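Local coordinates for potential RNA-dependent RNA polymerase (Human picobirnavirus, PDB 5I62), which catalyses RNA-templated synthesis of RNA from ribonucleoside triphosphates and probably serves both transcription and replication of the viral genome, at residues T36-G41 against R421-L426; P63-F68 against K455-K460; S449-V454 against E462-C467. One frame throughout, in Å; residues are numbered along the deposited sequence.

Contact 1: residues T36-G41 against R421-L426; sequences TPFYKG and RALGRL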
loop_
_atom_site.group_PDB
_atom_site.type_symbol
_atom_site.label_atom_id
_atom_site.label_comp_id
_atom_site.label_asym_id
_atom_site.label_seq_id
_atom_site.Cartn_x
_atom_site.Cartn_y
_atom_site.Cartn_z
ATOM N N THR A 36 -10.287 -20.622 -3.162
ATOM C CA THR A 36 -10.751 -20.458 -4.540
ATOM C C THR A 36 -10.926 -21.840 -5.175
ATOM O O THR A 36 -10.550 -22.862 -4.600
ATOM C CB THR A 36 -9.756 -19.615 -5.346
ATOM O OG1 THR A 36 -8.569 -20.384 -5.557
ATOM C CG2 THR A 36 -9.405 -18.289 -4.647
ATOM N N PRO A 37 -11.487 -21.916 -6.390
ATOM C CA PRO A 37 -11.546 -23.211 -7.094
ATOM C C PRO A 37 -10.207 -23.696 -7.637
ATOM O O PRO A 37 -10.149 -24.782 -8.218
ATOM C CB PRO A 37 -12.529 -22.948 -8.250
ATOM C CG PRO A 37 -13.154 -21.622 -7.981
ATOM C CD PRO A 37 -12.210 -20.857 -7.120
ATOM N N PHE A 38 -9.136 -22.929 -7.469
ATOM C CA PHE A 38 -7.822 -23.309 -7.976
ATOM C C PHE A 38 -7.374 -24.639 -7.373
ATOM O O PHE A 38 -7.280 -24.771 -6.152
ATOM C CB PHE A 38 -6.833 -22.192 -7.639
ATOM C CG PHE A 38 -5.455 -22.381 -8.204
ATOM C CD1 PHE A 38 -5.241 -22.378 -9.577
ATOM C CD2 PHE A 38 -4.360 -22.491 -7.358
ATOM C CE1 PHE A 38 -3.956 -22.531 -10.095
ATOM C CE2 PHE A 38 -3.079 -22.642 -7.867
ATOM C CZ PHE A 38 -2.878 -22.654 -9.244
ATOM N N TYR A 39 -7.084 -25.617 -8.233
ATOM C CA TYR A 39 -6.717 -26.967 -7.799
ATOM C C TYR A 39 -7.695 -27.502 -6.747
ATOM O O TYR A 39 -7.309 -28.062 -5.719
ATOM C CB TYR A 39 -5.275 -27.019 -7.290
ATOM C CG TYR A 39 -4.273 -27.207 -8.406
ATOM C CD1 TYR A 39 -4.237 -28.391 -9.123
ATOM C CD2 TYR A 39 -3.350 -26.216 -8.724
ATOM C CE1 TYR A 39 -3.333 -28.584 -10.140
ATOM C CE2 TYR A 39 -2.431 -26.397 -9.745
ATOM C CZ TYR A 39 -2.433 -27.584 -10.452
ATOM O OH TYR A 39 -1.534 -27.792 -11.472
ATOM N N LYS A 40 -8.982 -27.321 -7.021
ATOM C CA LYS A 40 -10.012 -27.849 -6.139
ATOM C C LYS A 40 -9.782 -29.333 -5.886
ATOM O O LYS A 40 -9.422 -30.084 -6.794
ATOM C CB LYS A 40 -11.387 -27.613 -6.748
ATOM C CG LYS A 40 -12.538 -28.017 -5.851
ATOM C CD LYS A 40 -13.844 -27.789 -6.582
ATOM C CE LYS A 40 -15.049 -28.203 -5.752
ATOM N NZ LYS A 40 -16.284 -28.036 -6.568
ATOM N N GLY A 41 -9.961 -29.751 -4.630
ATOM C CA GLY A 41 -9.662 -31.111 -4.234
ATOM C C GLY A 41 -8.247 -31.336 -3.748
ATOM O O GLY A 41 -7.939 -32.439 -3.275
ATOM N N ARG A 421 4.519 -17.165 -3.218
ATOM C CA ARG A 421 3.526 -16.173 -2.821
ATOM C C ARG A 421 2.373 -16.123 -3.815
ATOM O O ARG A 421 1.201 -16.032 -3.415
ATOM C CB ARG A 421 4.167 -14.799 -2.681
ATOM C CG ARG A 421 3.205 -13.720 -2.171
ATOM C CD ARG A 421 4.000 -12.500 -1.759
ATOM N NE ARG A 421 3.224 -11.435 -1.129
ATOM C CZ ARG A 421 2.866 -11.409 0.154
ATOM N NH1 ARG A 421 3.167 -12.422 0.970
ATOM N NH2 ARG A 421 2.191 -10.367 0.622
ATOM N N ALA A 422 2.686 -16.188 -5.114
ATOM C CA ALA A 422 1.640 -16.195 -6.132
ATOM C C ALA A 422 0.689 -17.368 -5.929
ATOM O O ALA A 422 -0.536 -17.202 -5.970
ATOM C CB ALA A 422 2.258 -16.231 -7.531
ATOM N N LEU A 423 1.237 -18.568 -5.708
ATOM C CA LEU A 423 0.397 -19.754 -5.536
ATOM C C LEU A 423 -0.547 -19.605 -4.351
ATOM O O LEU A 423 -1.720 -19.986 -4.432
ATOM C CB LEU A 423 1.256 -20.996 -5.358
ATOM C CG LEU A 423 1.882 -21.567 -6.614
ATOM C CD1 LEU A 423 2.757 -22.751 -6.238
ATOM C CD2 LEU A 423 0.758 -22.006 -7.563
ATOM N N GLY A 424 -0.043 -19.088 -3.229
ATOM C CA GLY A 424 -0.909 -18.869 -2.079
ATOM C C GLY A 424 -2.072 -17.948 -2.405
ATOM O O GLY A 424 -3.209 -18.185 -1.986
ATOM N N ARG A 425 -1.806 -16.888 -3.177
ATOM C CA ARG A 425 -2.862 -15.948 -3.537
ATOM C C ARG A 425 -3.824 -16.542 -4.556
ATOM O O ARG A 425 -5.014 -16.215 -4.548
ATOM C CB ARG A 425 -2.256 -14.661 -4.070
ATOM C CG ARG A 425 -1.435 -13.969 -3.026
ATOM C CD ARG A 425 -1.231 -12.513 -3.320
ATOM N NE ARG A 425 -0.741 -11.871 -2.110
ATOM C CZ ARG A 425 -0.961 -10.602 -1.799
ATOM N NH1 ARG A 425 -1.667 -9.833 -2.623
ATOM N NH2 ARG A 425 -0.479 -10.105 -0.669
ATOM N N LEU A 426 -3.325 -17.381 -5.465
ATOM C CA LEU A 426 -4.222 -18.063 -6.393
ATOM C C LEU A 426 -5.161 -19.004 -5.646
ATOM O O LEU A 426 -6.322 -19.188 -6.042
ATOM C CB LEU A 426 -3.406 -18.824 -7.433
ATOM C CG LEU A 426 -2.644 -17.960 -8.434
ATOM C CD1 LEU A 426 -1.746 -18.825 -9.307
ATOM C CD2 LEU A 426 -3.604 -17.141 -9.281
#

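Contact 2: residues P63-F68 against K455-K460; sequences PTLMEF and KYHPLK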
loop_
_atom_site.group_PDB
_atom_site.type_symbol
_atom_site.label_atom_id
_atom_site.label_comp_id
_atom_site.label_asym_id
_atom_site.label_seq_id
_atom_site.Cartn_x
_atom_site.Cartn_y
_atom_site.Cartn_z
ATOM N N PRO A 63 20.686 -19.273 -5.689
ATOM C CA PRO A 63 20.344 -19.680 -4.319
ATOM C C PRO A 63 19.710 -18.580 -3.478
ATOM O O PRO A 63 18.907 -18.902 -2.596
ATOM C CB PRO A 63 21.692 -20.120 -3.734
ATOM C CG PRO A 63 22.695 -19.335 -4.490
ATOM C CD PRO A 63 22.146 -19.212 -5.897
ATOM N N THR A 64 20.045 -17.301 -3.694
ATOM C CA THR A 64 19.354 -16.272 -2.930
ATOM C C THR A 64 17.921 -16.064 -3.428
ATOM O O THR A 64 17.083 -15.585 -2.659
ATOM C CB THR A 64 20.125 -14.935 -2.934
ATOM O OG1 THR A 64 20.078 -14.325 -4.231
ATOM C CG2 THR A 64 21.582 -15.152 -2.517
ATOM N N LEU A 65 17.623 -16.409 -4.686
ATOM C CA LEU A 65 16.226 -16.409 -5.130
ATOM C C LEU A 65 15.445 -17.515 -4.435
ATOM O O LEU A 65 14.276 -17.329 -4.069
ATOM C CB LEU A 65 16.131 -16.562 -6.648
ATOM C CG LEU A 65 14.693 -16.600 -7.205
ATOM C CD1 LEU A 65 13.888 -15.364 -6.795
ATOM C CD2 LEU A 65 14.683 -16.746 -8.706
ATOM N N MET A 66 16.085 -18.675 -4.238
ATOM C CA MET A 66 15.458 -19.759 -3.489
ATOM C C MET A 66 15.217 -19.358 -2.038
ATOM O O MET A 66 14.166 -19.675 -1.468
ATOM C CB MET A 66 16.318 -21.022 -3.570
ATOM C CG MET A 66 15.710 -22.274 -2.917
ATOM S SD MET A 66 14.107 -22.786 -3.611
ATOM C CE MET A 66 14.473 -22.768 -5.331
ATOM N N GLU A 67 16.178 -18.660 -1.421
ATOM C CA GLU A 67 15.970 -18.165 -0.059
ATOM C C GLU A 67 14.786 -17.218 0.008
ATOM O O GLU A 67 14.003 -17.261 0.962
ATOM C CB GLU A 67 17.205 -17.440 0.458
ATOM C CG GLU A 67 18.394 -18.308 0.721
ATOM C CD GLU A 67 19.698 -17.548 0.481
ATOM O OE1 GLU A 67 20.668 -18.158 -0.031
ATOM O OE2 GLU A 67 19.737 -16.325 0.769
ATOM N N PHE A 68 14.678 -16.323 -0.974
ATOM C CA PHE A 68 13.558 -15.389 -1.066
ATOM C C PHE A 68 12.238 -16.140 -1.178
ATOM O O PHE A 68 11.278 -15.842 -0.461
ATOM C CB PHE A 68 13.810 -14.480 -2.268
ATOM C CG PHE A 68 12.622 -13.677 -2.743
ATOM C CD1 PHE A 68 12.281 -12.480 -2.139
ATOM C CD2 PHE A 68 11.919 -14.075 -3.868
ATOM C CE1 PHE A 68 11.222 -11.715 -2.621
ATOM C CE2 PHE A 68 10.861 -13.315 -4.352
ATOM C CZ PHE A 68 10.520 -12.126 -3.719
ATOM N N LYS A 455 6.225 -12.314 -14.115
ATOM C CA LYS A 455 6.607 -12.191 -15.524
ATOM C C LYS A 455 8.118 -12.167 -15.769
ATOM O O LYS A 455 8.528 -12.246 -16.932
ATOM C CB LYS A 455 6.000 -10.929 -16.118
ATOM C CG LYS A 455 6.636 -9.668 -15.539
ATOM C CD LYS A 455 5.749 -8.451 -15.705
ATOM C CE LYS A 455 6.220 -7.586 -16.850
ATOM N NZ LYS A 455 5.288 -6.457 -17.097
ATOM N N TYR A 456 8.956 -12.039 -14.735
ATOM C CA TYR A 456 10.403 -12.119 -14.927
ATOM C C TYR A 456 11.035 -13.285 -14.192
ATOM O O TYR A 456 12.267 -13.374 -14.139
ATOM C CB TYR A 456 11.085 -10.827 -14.498
ATOM C CG TYR A 456 10.698 -9.644 -15.330
ATOM C CD1 TYR A 456 10.998 -9.603 -16.687
ATOM C CD2 TYR A 456 10.056 -8.559 -14.762
ATOM C CE1 TYR A 456 10.654 -8.522 -17.458
ATOM C CE2 TYR A 456 9.718 -7.468 -15.521
ATOM C CZ TYR A 456 10.021 -7.452 -16.865
ATOM O OH TYR A 456 9.678 -6.365 -17.628
ATOM N N HIS A 457 10.230 -14.156 -13.601
ATOM C CA HIS A 457 10.764 -15.293 -12.879
ATOM C C HIS A 457 11.440 -16.236 -13.865
ATOM O O HIS A 457 10.938 -16.433 -14.976
ATOM C CB HIS A 457 9.626 -16.002 -12.143
ATOM C CG HIS A 457 10.053 -16.946 -11.062
ATOM N ND1 HIS A 457 10.562 -18.199 -11.323
ATOM C CD2 HIS A 457 10.005 -16.835 -9.714
ATOM C CE1 HIS A 457 10.822 -18.813 -10.183
ATOM N NE2 HIS A 457 10.491 -18.007 -9.191
ATOM N N PRO A 458 12.568 -16.833 -13.500
ATOM C CA PRO A 458 13.230 -17.771 -14.423
ATOM C C PRO A 458 12.342 -18.932 -14.852
ATOM O O PRO A 458 12.522 -19.459 -15.955
ATOM C CB PRO A 458 14.449 -18.253 -13.624
ATOM C CG PRO A 458 14.110 -17.987 -12.187
ATOM C CD PRO A 458 13.277 -16.717 -12.213
ATOM N N LEU A 459 11.374 -19.330 -14.020
ATOM C CA LEU A 459 10.518 -20.482 -14.290
ATOM C C LEU A 459 9.088 -20.077 -14.627
ATOM O O LEU A 459 8.150 -20.839 -14.392
ATOM C CB LEU A 459 10.516 -21.436 -13.101
ATOM C CG LEU A 459 11.844 -22.109 -12.768
ATOM C CD1 LEU A 459 11.654 -23.015 -11.567
ATOM C CD2 LEU A 459 12.366 -22.889 -13.962
ATOM N N LYS A 460 8.903 -18.881 -15.184
ATOM C CA LYS A 460 7.551 -18.374 -15.367
ATOM C C LYS A 460 6.752 -19.241 -16.334
ATOM O O LYS A 460 5.536 -19.388 -16.179
ATOM C CB LYS A 460 7.590 -16.937 -15.846
ATOM C CG LYS A 460 8.316 -16.773 -17.152
ATOM C CD LYS A 460 8.398 -15.319 -17.520
ATOM C CE LYS A 460 9.234 -15.124 -18.772
ATOM N NZ LYS A 460 8.789 -13.918 -19.506
#

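Contact 3: residues S449-V454 against E462-C467; sequences SIIENV and EFLDFC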
loop_
_atom_site.group_PDB
_atom_site.type_symbol
_atom_site.label_atom_id
_atom_site.label_comp_id
_atom_site.label_asym_id
_atom_site.label_seq_id
_atom_site.Cartn_x
_atom_site.Cartn_y
_atom_site.Cartn_z
ATOM N N SER A 449 -4.120 -11.294 -12.812
ATOM C CA SER A 449 -3.435 -10.197 -12.144
ATOM C C SER A 449 -2.392 -10.709 -11.157
ATOM O O SER A 449 -1.347 -10.073 -10.975
ATOM C CB SER A 449 -4.449 -9.290 -11.461
ATOM O OG SER A 449 -5.036 -9.946 -10.352
ATOM N N ILE A 450 -2.646 -11.856 -10.519
ATOM C CA ILE A 450 -1.645 -12.440 -9.628
ATOM C C ILE A 450 -0.480 -12.987 -10.437
ATOM O O ILE A 450 0.686 -12.691 -10.154
ATOM C CB ILE A 450 -2.269 -13.539 -8.746
ATOM C CG1 ILE A 450 -3.279 -12.938 -7.762
ATOM C CG2 ILE A 450 -1.173 -14.317 -8.010
ATOM C CD1 ILE A 450 -4.240 -13.972 -7.163
ATOM N N ILE A 451 -0.783 -13.800 -11.452
ATOM C CA ILE A 451 0.264 -14.480 -12.211
ATOM C C ILE A 451 1.136 -13.473 -12.950
ATOM O O ILE A 451 2.346 -13.676 -13.097
ATOM C CB ILE A 451 -0.354 -15.521 -13.170
ATOM C CG1 ILE A 451 -0.954 -16.681 -12.374
ATOM C CG2 ILE A 451 0.690 -16.031 -14.186
ATOM C CD1 ILE A 451 -1.995 -17.532 -13.142
ATOM N N GLU A 452 0.550 -12.355 -13.392
ATOM C CA GLU A 452 1.321 -11.359 -14.134
ATOM C C GLU A 452 2.550 -10.899 -13.349
ATOM O O GLU A 452 3.569 -10.537 -13.945
ATOM C CB GLU A 452 0.424 -10.172 -14.507
ATOM C CG GLU A 452 1.090 -9.043 -15.336
ATOM C CD GLU A 452 1.748 -9.519 -16.638
ATOM O OE1 GLU A 452 1.581 -10.700 -17.021
ATOM O OE2 GLU A 452 2.431 -8.690 -17.295
ATOM N N ASN A 453 2.486 -10.959 -12.018
ATOM C CA ASN A 453 3.604 -10.532 -11.184
ATOM C C ASN A 453 4.877 -11.331 -11.441
ATOM O O ASN A 453 5.976 -10.792 -11.279
ATOM C CB ASN A 453 3.215 -10.628 -9.714
ATOM C CG ASN A 453 2.172 -9.621 -9.334
ATOM O OD1 ASN A 453 2.338 -8.428 -9.584
ATOM N ND2 ASN A 453 1.082 -10.087 -8.749
ATOM N N VAL A 454 4.769 -12.603 -11.839
ATOM C CA VAL A 454 5.959 -13.445 -11.971
ATOM C C VAL A 454 6.532 -13.385 -13.385
ATOM O O VAL A 454 7.292 -14.264 -13.795
ATOM C CB VAL A 454 5.672 -14.899 -11.548
ATOM C CG1 VAL A 454 5.009 -14.934 -10.168
ATOM C CG2 VAL A 454 4.781 -15.607 -12.585
ATOM N N GLU A 462 7.089 -22.587 -16.930
ATOM C CA GLU A 462 6.681 -23.768 -16.183
ATOM C C GLU A 462 5.601 -23.410 -15.177
ATOM O O GLU A 462 4.630 -24.157 -15.000
ATOM C CB GLU A 462 7.877 -24.394 -15.473
ATOM C CG GLU A 462 8.933 -24.981 -16.407
ATOM C CD GLU A 462 9.922 -23.945 -16.939
ATOM O OE1 GLU A 462 9.688 -22.722 -16.786
ATOM O OE2 GLU A 462 10.949 -24.357 -17.523
ATOM N N PHE A 463 5.752 -22.259 -14.520
ATOM C CA PHE A 463 4.765 -21.843 -13.538
ATOM C C PHE A 463 3.401 -21.651 -14.187
ATOM O O PHE A 463 2.380 -22.069 -13.628
ATOM C CB PHE A 463 5.219 -20.566 -12.843
ATOM C CG PHE A 463 4.320 -20.158 -11.722
ATOM C CD1 PHE A 463 4.276 -20.912 -10.558
ATOM C CD2 PHE A 463 3.497 -19.044 -11.839
ATOM C CE1 PHE A 463 3.446 -20.554 -9.511
ATOM C CE2 PHE A 463 2.661 -18.672 -10.789
ATOM C CZ PHE A 463 2.637 -19.433 -9.623
ATOM N N LEU A 464 3.371 -21.053 -15.384
ATOM C CA LEU A 464 2.105 -20.845 -16.083
ATOM C C LEU A 464 1.452 -22.171 -16.464
ATOM O O LEU A 464 0.239 -22.340 -16.305
ATOM C CB LEU A 464 2.329 -19.986 -17.319
ATOM C CG LEU A 464 1.059 -19.605 -18.073
ATOM C CD1 LEU A 464 0.105 -18.807 -17.176
ATOM C CD2 LEU A 464 1.419 -18.822 -19.326
ATOM N N ASP A 465 2.239 -23.119 -16.986
ATOM C CA ASP A 465 1.691 -24.432 -17.308
ATOM C C ASP A 465 1.155 -25.110 -16.054
ATOM O O ASP A 465 0.102 -25.755 -16.087
ATOM C CB ASP A 465 2.751 -25.306 -17.977
ATOM C CG ASP A 465 3.111 -24.834 -19.384
ATOM O OD1 ASP A 465 2.277 -24.170 -20.035
ATOM O OD2 ASP A 465 4.240 -25.128 -19.840
ATOM N N PHE A 466 1.857 -24.956 -14.932
ATOM C CA PHE A 466 1.355 -25.477 -13.666
ATOM C C PHE A 466 0.026 -24.835 -13.284
ATOM O O PHE A 466 -0.886 -25.515 -12.808
ATOM C CB PHE A 466 2.387 -25.247 -12.561
ATOM C CG PHE A 466 1.982 -25.816 -11.231
ATOM C CD1 PHE A 466 2.112 -27.170 -10.976
ATOM C CD2 PHE A 466 1.454 -25.002 -10.242
ATOM C CE1 PHE A 466 1.749 -27.698 -9.748
ATOM C CE2 PHE A 466 1.078 -25.522 -9.010
ATOM C CZ PHE A 466 1.226 -26.874 -8.763
ATOM N N CYS A 467 -0.095 -23.519 -13.459
ATOM C CA CYS A 467 -1.328 -22.834 -13.076
ATOM C C CYS A 467 -2.487 -23.179 -14.012
ATOM O O CYS A 467 -3.635 -23.309 -13.568
ATOM C CB CYS A 467 -1.088 -21.329 -13.039
ATOM S SG CYS A 467 0.016 -20.845 -11.653
#

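Contact 1: residues T36-G41 against R421-L426
F38 lays one face of its ring against L426, whose CB stands over it 4.0 Å from the centroid of the F38 ring and 19° off the normal, a CH-pi contact displaced toward the rim near CD2. On the opposite face sits CD2 of Y39, the next residue in the chain, which leaves the ring held between its neighbour and the helix. L423 approaches differently: its CD2 lies close to the ring plane and meets the edge, 3.9 Å from F38 CE2. With CG anti to the F38 backbone N (chi1 -175°), the ring reaches toward helix 419-427, its face to L426 and its edge to L423. The contact thus joins the N-terminal loop between strand 34-35 and helix 44-55 to helix 419-427, which follows the palm sequence and probably belongs to the thumb of the polymerase hand. The polar link is made by T36, whose OG1 donates to L426 O near the C-terminal end of the helix; the same OG1 accepts from F38 N (3.2 Å), an ST turn within the loop. The bond from T36 OG1 to L426 O, 2.6 Å long, arrives in the carbonyl plane at a C=O...donor angle of 145°. Y447 of helix 441-451 packs against both T36 and L426.

Contact 2: residues P63-F68 against K455-K460
The CD2 methyl of L65 meets the CG-CD side of the P458 ring, 3.7 Å from P458 CG and 3.8 Å from P458 CD. Setting CG of L65 anti to its own amide nitrogen (chi1 179°) directs the branch out from helix 63-73 toward the loop between helices 441-451 and 460-469, the linker of a helical hairpin that probably lies in the thumb. The same methyl comes obliquely to H457, with L65 CD2 4.4 Å from H457 NE2, so a single carbon serves both partners. V416 lies against L65 and H457 as well, and W402 adds to the surroundings of the leucine. H457 begins a type I turn closed by K460 N to H457 O at 3.2 Å. Its ND1 also accepts from L459 N, 3.0 Å away and 6° out of the ring plane, with an N-H...acceptor angle of 164°. NE2 is hydrogen-bonded to OE2 of E69, the residue directly after F68 on helix 63-73. With ND1 acting as acceptor, the imidazole is most simply read as neutral with its proton on NE2; the carboxylate of E69 would suit that arrangement, which fixes the ring's rotation and leaves a small apolar contact bordered by a directional polar link.

Contact 3: residues S449-V454 against E462-C467
The ring of F463 lies between the two helices, with C467 SG, one helical turn on, standing 3.5 Å above the plane of one face and displaced toward the rim. V454 comes to this ring obliquely from across the contact, its CG2 3.7 Å from F463 CD2 and 4.1 Å from F463 CE2, and the two side chains cross at about a right angle. I451 reaches the same ring more loosely, again at a slant, through CG1. W51 of helix 44-55 adds an edge-to-face ring contact with F463, and L423 also packs against this phenylalanine. A chi1 of -174° swings the ring of F463 away from its own amide nitrogen and toward V454.

The arrangement is a helical hairpin: the end of helix 441-451 and helix 460-469 run roughly antiparallel, linked by a loop, in the C-terminal part of the polymerase that probably forms the thumb. I451 sits nearest to L464 in the backbone register, 7.7 Å between their CA atoms, and divides its branches between two neighbours. CG2 faces L464 CD1 at 4.1 Å, those two side chains crossing at about a right angle. The other branch, placed beside the backbone N (chi1 -69°) and extended at chi2, carries CD1 across the gap to C467, with I451 CD1 3.9 Å from C467 CB. Thus F463 and L464, neighbours in sequence, and C467 a turn after F463 receive I451 and V454, which lie three residues apart. Behind I451 and L464 the seam continues into helix 525-532, where V526 touches both, and into L475; A529 touches L464 and W525 touches I451. On another side, L426 of helix 419-427 packs against C467.

The touching residues of all three contacts are buried apart from P458 of contact 2, which keeps some exposure. Contacts 1 and 3 are close neighbours that touch where helix 419-427 meets helix 460-469, and Y39 OH of contact 1 probably bonds to F466 O of contact 3. Contact 2 joins contact 3 through the short turn after V454, but stays about 7 Å from contact 1 at the nearest atoms. Helix 44-55 borders all three. Their chemistry differs: contact 3, between helices, is wholly apolar across the segments; contact 1, where a loop meets a helix, adds a hydroxyl-to-carbonyl bond; contact 2 is the smallest, with its polar link to E69 just beyond its edge.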